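Local coordinates for fatty acid/retinol binding protein protein 7, isoform A, confirmed BY transcript evidence (Caenorhabditis elegans, PDB 2W9Y) that probably binds fatty acids such as oleic acid, and retinoids, as a largely helical lipid carrier of the nematode fatty-acid and retinol-binding family, at residues N14-S26 / L62-R76. Residues are numbered along the deposited sequence; the frame is centred on the assembly and turned at random.
Sequences NFFPTEQLEFSSS and LGKRLATVLEGNKKR
Glu19 turns CG between its backbone N and carbonyl carbon (chi1 53°) and bends again at chi2, which delivers its carboxylate to Arg76, whose chain runs straight out from CG to NE. Arg76 grips Glu19 side-on in a salt bridge: Arg76 NE gives to Glu19 OE1 and Arg76 NH2 to Glu19 OE2, both at 2.7 Å. Pro17 CB lies 3.4 Å above the guanidinium plane, over its centre. Asn73 ND2 also hydrogen-bonds to Glu19 OE1, on its anti side and tilted out of the carboxylate plane, from the same face as Arg76 NE. The Asn73 amide then closes a nearly coplanar two-bond pair with Gln20: ND2 gives to Gln20 OE1 in an almost straight bond (177°), while Gln20 NE2 gives to Asn73 OD1 at 2.9 Å. Further along the antiparallel helices 18-26 and 60-75, the Phe23 ring fits as a knob among Leu62, Arg65, Leu66 and Val69, with Leu66 CD1 over one face. Arg65 NH1 donates to Ser26 OG, and its NH2 meets Glu31. An alanine in place of Glu19 is likely to cost Arg76 a carboxylate, though Asp137 still pairs with NH2, and Asn73 ND2 an acceptor. Sharing one carboxylate between arginine and amide probably fixes how the helices sit there.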
loop_
_atom_site.group_PDB
_atom_site.type_symbol
_atom_site.label_atom_id
_atom_site.label_comp_id
_atom_site.label_asym_id
_atom_site.label_seq_id
_atom_site.Cartn_x
_atom_site.Cartn_y
_atom_site.Cartn_z
ATOM N N ASN A 14 -2.884 -10.242 -1.018
ATOM C CA ASN A 14 -3.806 -10.148 -2.124
ATOM C C ASN A 14 -4.110 -8.746 -2.626
ATOM O O ASN A 14 -4.221 -8.556 -3.862
ATOM C CB ASN A 14 -5.146 -10.797 -1.784
ATOM C CG ASN A 14 -5.120 -12.289 -1.815
ATOM O OD1 ASN A 14 -4.113 -12.901 -2.162
ATOM N ND2 ASN A 14 -6.225 -12.907 -1.391
ATOM N N PHE A 15 -4.237 -7.763 -1.709
ATOM C CA PHE A 15 -4.623 -6.394 -2.049
ATOM C C PHE A 15 -3.445 -5.439 -2.403
ATOM O O PHE A 15 -3.678 -4.303 -2.787
ATOM C CB PHE A 15 -5.416 -5.756 -0.876
ATOM C CG PHE A 15 -6.749 -6.343 -0.726
ATOM C CD1 PHE A 15 -7.742 -6.072 -1.669
ATOM C CD2 PHE A 15 -7.018 -7.229 0.289
ATOM C CE1 PHE A 15 -9.004 -6.680 -1.576
ATOM C CE2 PHE A 15 -8.298 -7.782 0.439
ATOM C CZ PHE A 15 -9.274 -7.526 -0.483
ATOM N N PHE A 16 -2.198 -5.876 -2.225
ATOM C CA PHE A 16 -1.049 -4.977 -2.407
ATOM C C PHE A 16 -0.851 -4.632 -3.911
ATOM O O PHE A 16 -0.739 -5.541 -4.709
ATOM C CB PHE A 16 0.277 -5.627 -1.871
ATOM C CG PHE A 16 0.614 -5.215 -0.451
ATOM C CD1 PHE A 16 -0.227 -5.544 0.641
ATOM C CD2 PHE A 16 1.726 -4.444 -0.208
ATOM C CE1 PHE A 16 0.080 -5.112 1.931
ATOM C CE2 PHE A 16 2.055 -4.030 1.060
ATOM C CZ PHE A 16 1.230 -4.351 2.139
ATOM N N PRO A 17 -0.844 -3.342 -4.271
ATOM C CA PRO A 17 -0.376 -3.031 -5.660
ATOM C C PRO A 17 1.067 -3.453 -5.872
ATOM O O PRO A 17 1.848 -3.522 -4.922
ATOM C CB PRO A 17 -0.480 -1.511 -5.750
ATOM C CG PRO A 17 -1.568 -1.120 -4.666
ATOM C CD PRO A 17 -1.260 -2.097 -3.539
ATOM N N THR A 18 1.403 -3.763 -7.119
ATOM C CA THR A 18 2.754 -4.190 -7.523
ATOM C C THR A 18 3.816 -3.212 -7.062
ATOM O O THR A 18 4.895 -3.644 -6.499
ATOM C CB THR A 18 2.841 -4.482 -9.039
ATOM O OG1 THR A 18 2.029 -5.661 -9.293
ATOM C CG2 THR A 18 4.318 -4.847 -9.426
ATOM N N GLU A 19 3.502 -1.920 -7.212
ATOM C CA GLU A 19 4.490 -0.928 -6.878
ATOM C C GLU A 19 4.846 -0.925 -5.366
ATOM O O GLU A 19 6.024 -0.758 -5.031
ATOM C CB GLU A 19 4.109 0.468 -7.379
ATOM C CG GLU A 19 2.672 0.947 -6.937
ATOM C CD GLU A 19 1.563 0.610 -7.962
ATOM O OE1 GLU A 19 0.565 1.416 -8.069
ATOM O OE2 GLU A 19 1.649 -0.449 -8.641
ATOM N N GLN A 20 3.875 -1.145 -4.476
ATOM C CA GLN A 20 4.198 -1.272 -3.040
ATOM C C GLN A 20 5.103 -2.468 -2.799
ATOM O O GLN A 20 6.030 -2.349 -2.019
ATOM C CB GLN A 20 2.951 -1.382 -2.127
ATOM C CG GLN A 20 2.475 -0.025 -1.479
ATOM C CD GLN A 20 1.557 0.774 -2.425
ATOM O OE1 GLN A 20 1.344 0.416 -3.583
ATOM N NE2 GLN A 20 1.028 1.857 -1.927
ATOM N N LEU A 21 4.810 -3.615 -3.436
ATOM C CA LEU A 21 5.593 -4.825 -3.200
ATOM C C LEU A 21 6.990 -4.669 -3.754
ATOM O O LEU A 21 7.957 -5.103 -3.094
ATOM C CB LEU A 21 4.914 -6.047 -3.849
ATOM C CG LEU A 21 3.623 -6.486 -3.164
ATOM C CD1 LEU A 21 2.818 -7.600 -3.949
ATOM C CD2 LEU A 21 3.902 -7.024 -1.761
ATOM N N GLU A 22 7.121 -4.049 -4.927
ATOM C CA GLU A 22 8.446 -3.880 -5.544
ATOM C C GLU A 22 9.227 -2.930 -4.706
ATOM O O GLU A 22 10.447 -3.157 -4.502
ATOM C CB GLU A 22 8.359 -3.320 -6.996
ATOM C CG GLU A 22 7.874 -4.392 -8.032
ATOM C CD GLU A 22 7.643 -3.828 -9.445
ATOM O OE1 GLU A 22 7.488 -2.601 -9.623
ATOM O OE2 GLU A 22 7.593 -4.614 -10.397
ATOM N N PHE A 23 8.553 -1.901 -4.173
ATOM C CA PHE A 23 9.267 -0.965 -3.269
ATOM C C PHE A 23 9.764 -1.727 -2.036
ATOM O O PHE A 23 10.922 -1.573 -1.611
ATOM C CB PHE A 23 8.349 0.210 -2.862
ATOM C CG PHE A 23 8.936 1.111 -1.822
ATOM C CD1 PHE A 23 9.913 2.037 -2.136
ATOM C CD2 PHE A 23 8.497 1.029 -0.502
ATOM C CE1 PHE A 23 10.429 2.848 -1.171
ATOM C CE2 PHE A 23 9.012 1.846 0.459
ATOM C CZ PHE A 23 9.958 2.745 0.123
ATOM N N SER A 24 8.909 -2.534 -1.434
ATOM C CA SER A 24 9.286 -3.266 -0.167
ATOM C C SER A 24 10.440 -4.227 -0.404
ATOM O O SER A 24 11.330 -4.325 0.423
ATOM C CB SER A 24 8.158 -4.081 0.417
ATOM O OG SER A 24 7.074 -3.255 0.715
ATOM N N SER A 25 10.415 -4.925 -1.537
ATOM C CA SER A 25 11.514 -5.812 -1.934
ATOM C C SER A 25 12.841 -5.107 -2.104
ATOM O O SER A 25 13.919 -5.692 -1.865
ATOM C CB SER A 25 11.186 -6.445 -3.293
ATOM O OG SER A 25 10.267 -7.488 -3.105
ATOM N N SER A 26 12.769 -3.863 -2.531
ATOM C CA SER A 26 13.938 -3.103 -2.870
ATOM C C SER A 26 14.665 -2.613 -1.623
ATOM O O SER A 26 15.844 -2.265 -1.734
ATOM C CB SER A 26 13.586 -1.915 -3.779
ATOM O OG SER A 26 13.164 -0.764 -3.035
ATOM N N LEU A 62 15.883 6.806 -1.401
ATOM C CA LEU A 62 14.753 6.148 -0.819
ATOM C C LEU A 62 13.458 6.956 -1.007
ATOM O O LEU A 62 12.396 6.378 -1.330
ATOM C CB LEU A 62 15.018 5.894 0.685
ATOM C CG LEU A 62 14.114 4.937 1.414
ATOM C CD1 LEU A 62 14.047 3.619 0.614
ATOM C CD2 LEU A 62 14.599 4.752 2.883
ATOM N N GLY A 63 13.518 8.270 -0.767
ATOM C CA GLY A 63 12.325 9.125 -0.909
ATOM C C GLY A 63 11.823 9.203 -2.357
ATOM O O GLY A 63 10.615 9.249 -2.626
ATOM N N LYS A 64 12.757 9.232 -3.282
ATOM C CA LYS A 64 12.414 9.162 -4.719
ATOM C C LYS A 64 11.610 7.870 -5.017
ATOM O O LYS A 64 10.562 7.901 -5.705
ATOM C CB LYS A 64 13.689 9.226 -5.607
ATOM C CG LYS A 64 13.428 8.889 -7.057
ATOM C CD LYS A 64 14.688 8.690 -7.913
ATOM C CE LYS A 64 15.192 7.235 -7.832
ATOM N NZ LYS A 64 14.341 6.416 -8.768
ATOM N N ARG A 65 12.126 6.739 -4.530
ATOM C CA ARG A 65 11.417 5.452 -4.723
ATOM C C ARG A 65 10.016 5.419 -4.044
ATOM O O ARG A 65 9.020 4.941 -4.648
ATOM C CB ARG A 65 12.298 4.270 -4.271
ATOM C CG ARG A 65 13.453 3.857 -5.205
ATOM C CD ARG A 65 13.977 2.500 -4.627
ATOM N NE ARG A 65 15.120 2.842 -3.862
ATOM C CZ ARG A 65 15.596 2.227 -2.803
ATOM N NH1 ARG A 65 15.021 1.158 -2.242
ATOM N NH2 ARG A 65 16.704 2.735 -2.311
ATOM N N LEU A 66 9.910 5.988 -2.844
ATOM C CA LEU A 66 8.599 6.098 -2.198
ATOM C C LEU A 66 7.644 6.996 -3.057
ATOM O O LEU A 66 6.517 6.656 -3.270
ATOM C CB LEU A 66 8.827 6.666 -0.787
ATOM C CG LEU A 66 7.576 6.562 0.082
ATOM C CD1 LEU A 66 6.926 5.178 0.015
ATOM C CD2 LEU A 66 7.958 6.957 1.534
ATOM N N ALA A 67 8.100 8.160 -3.529
ATOM C CA ALA A 67 7.292 9.027 -4.403
ATOM C C ALA A 67 6.802 8.297 -5.651
ATOM O O ALA A 67 5.700 8.554 -6.144
ATOM C CB ALA A 67 8.081 10.245 -4.842
ATOM N N THR A 68 7.637 7.405 -6.169
ATOM C CA THR A 68 7.257 6.613 -7.358
ATOM C C THR A 68 6.103 5.654 -7.055
ATOM O O THR A 68 5.200 5.439 -7.894
ATOM C CB THR A 68 8.545 5.848 -7.931
ATOM O OG1 THR A 68 9.381 6.811 -8.593
ATOM C CG2 THR A 68 8.145 4.813 -8.956
ATOM N N VAL A 69 6.070 5.113 -5.829
ATOM C CA VAL A 69 4.974 4.259 -5.441
ATOM C C VAL A 69 3.683 5.110 -5.464
ATOM O O VAL A 69 2.676 4.726 -6.057
ATOM C CB VAL A 69 5.154 3.699 -4.034
ATOM C CG1 VAL A 69 3.976 2.877 -3.631
ATOM C CG2 VAL A 69 6.399 2.777 -3.964
ATOM N N LEU A 70 3.714 6.287 -4.866
ATOM C CA LEU A 70 2.501 7.100 -4.773
ATOM C C LEU A 70 2.033 7.564 -6.146
ATOM O O LEU A 70 0.846 7.611 -6.444
ATOM C CB LEU A 70 2.759 8.272 -3.833
ATOM C CG LEU A 70 2.585 7.945 -2.314
ATOM C CD1 LEU A 70 3.466 6.811 -1.836
ATOM C CD2 LEU A 70 2.747 9.152 -1.326
ATOM N N GLU A 71 2.960 7.867 -7.013
ATOM C CA GLU A 71 2.671 8.227 -8.411
ATOM C C GLU A 71 1.934 7.100 -9.133
ATOM O O GLU A 71 0.945 7.320 -9.879
ATOM C CB GLU A 71 4.009 8.573 -9.111
ATOM C CG GLU A 71 3.865 9.073 -10.574
ATOM C CD GLU A 71 3.081 10.383 -10.655
ATOM O OE1 GLU A 71 3.065 11.141 -9.630
ATOM O OE2 GLU A 71 2.483 10.645 -11.735
ATOM N N GLY A 72 2.408 5.882 -8.877
ATOM C CA GLY A 72 1.856 4.667 -9.422
ATOM C C GLY A 72 0.436 4.401 -8.984
ATOM O O GLY A 72 -0.426 3.988 -9.803
ATOM N N ASN A 73 0.174 4.632 -7.707
ATOM C CA ASN A 73 -1.108 4.367 -7.113
ATOM C C ASN A 73 -2.160 5.301 -7.789
ATOM O O ASN A 73 -3.322 4.955 -7.924
ATOM C CB ASN A 73 -1.080 4.657 -5.604
ATOM C CG ASN A 73 -0.386 3.615 -4.754
ATOM O OD1 ASN A 73 -0.334 3.809 -3.537
ATOM N ND2 ASN A 73 0.095 2.510 -5.332
ATOM N N LYS A 74 -1.725 6.485 -8.229
ATOM C CA LYS A 74 -2.703 7.492 -8.709
ATOM C C LYS A 74 -3.437 7.007 -9.890
ATOM O O LYS A 74 -4.669 7.195 -9.971
ATOM C CB LYS A 74 -1.985 8.803 -9.098
ATOM C CG LYS A 74 -1.423 9.559 -7.926
ATOM C CD LYS A 74 -0.700 10.863 -8.414
ATOM C CE LYS A 74 0.055 11.532 -7.257
ATOM N NZ LYS A 74 0.895 12.646 -7.787
ATOM N N LYS A 75 -2.711 6.366 -10.798
ATOM C CA LYS A 75 -3.262 5.950 -12.086
ATOM C C LYS A 75 -4.447 5.032 -11.802
ATOM O O LYS A 75 -5.403 4.974 -12.576
ATOM C CB LYS A 75 -2.183 5.211 -12.902
ATOM C CG LYS A 75 -2.707 4.756 -14.225
ATOM C CD LYS A 75 -1.647 4.579 -15.318
ATOM C CE LYS A 75 -2.358 4.429 -16.670
ATOM N NZ LYS A 75 -2.681 5.678 -17.451
ATOM N N ARG A 76 -4.374 4.303 -10.694
ATOM C CA ARG A 76 -5.340 3.230 -10.439
ATOM C C ARG A 76 -6.708 3.843 -10.160
ATOM O O ARG A 76 -7.700 3.166 -10.165
ATOM C CB ARG A 76 -4.889 2.406 -9.219
ATOM C CG ARG A 76 -3.595 1.553 -9.541
ATOM C CD ARG A 76 -2.986 1.002 -8.306
ATOM N NE ARG A 76 -1.757 0.193 -8.658
ATOM C CZ ARG A 76 -1.769 -1.107 -8.988
ATOM N NH1 ARG A 76 -2.889 -1.861 -8.971
ATOM N NH2 ARG A 76 -0.606 -1.702 -9.302
#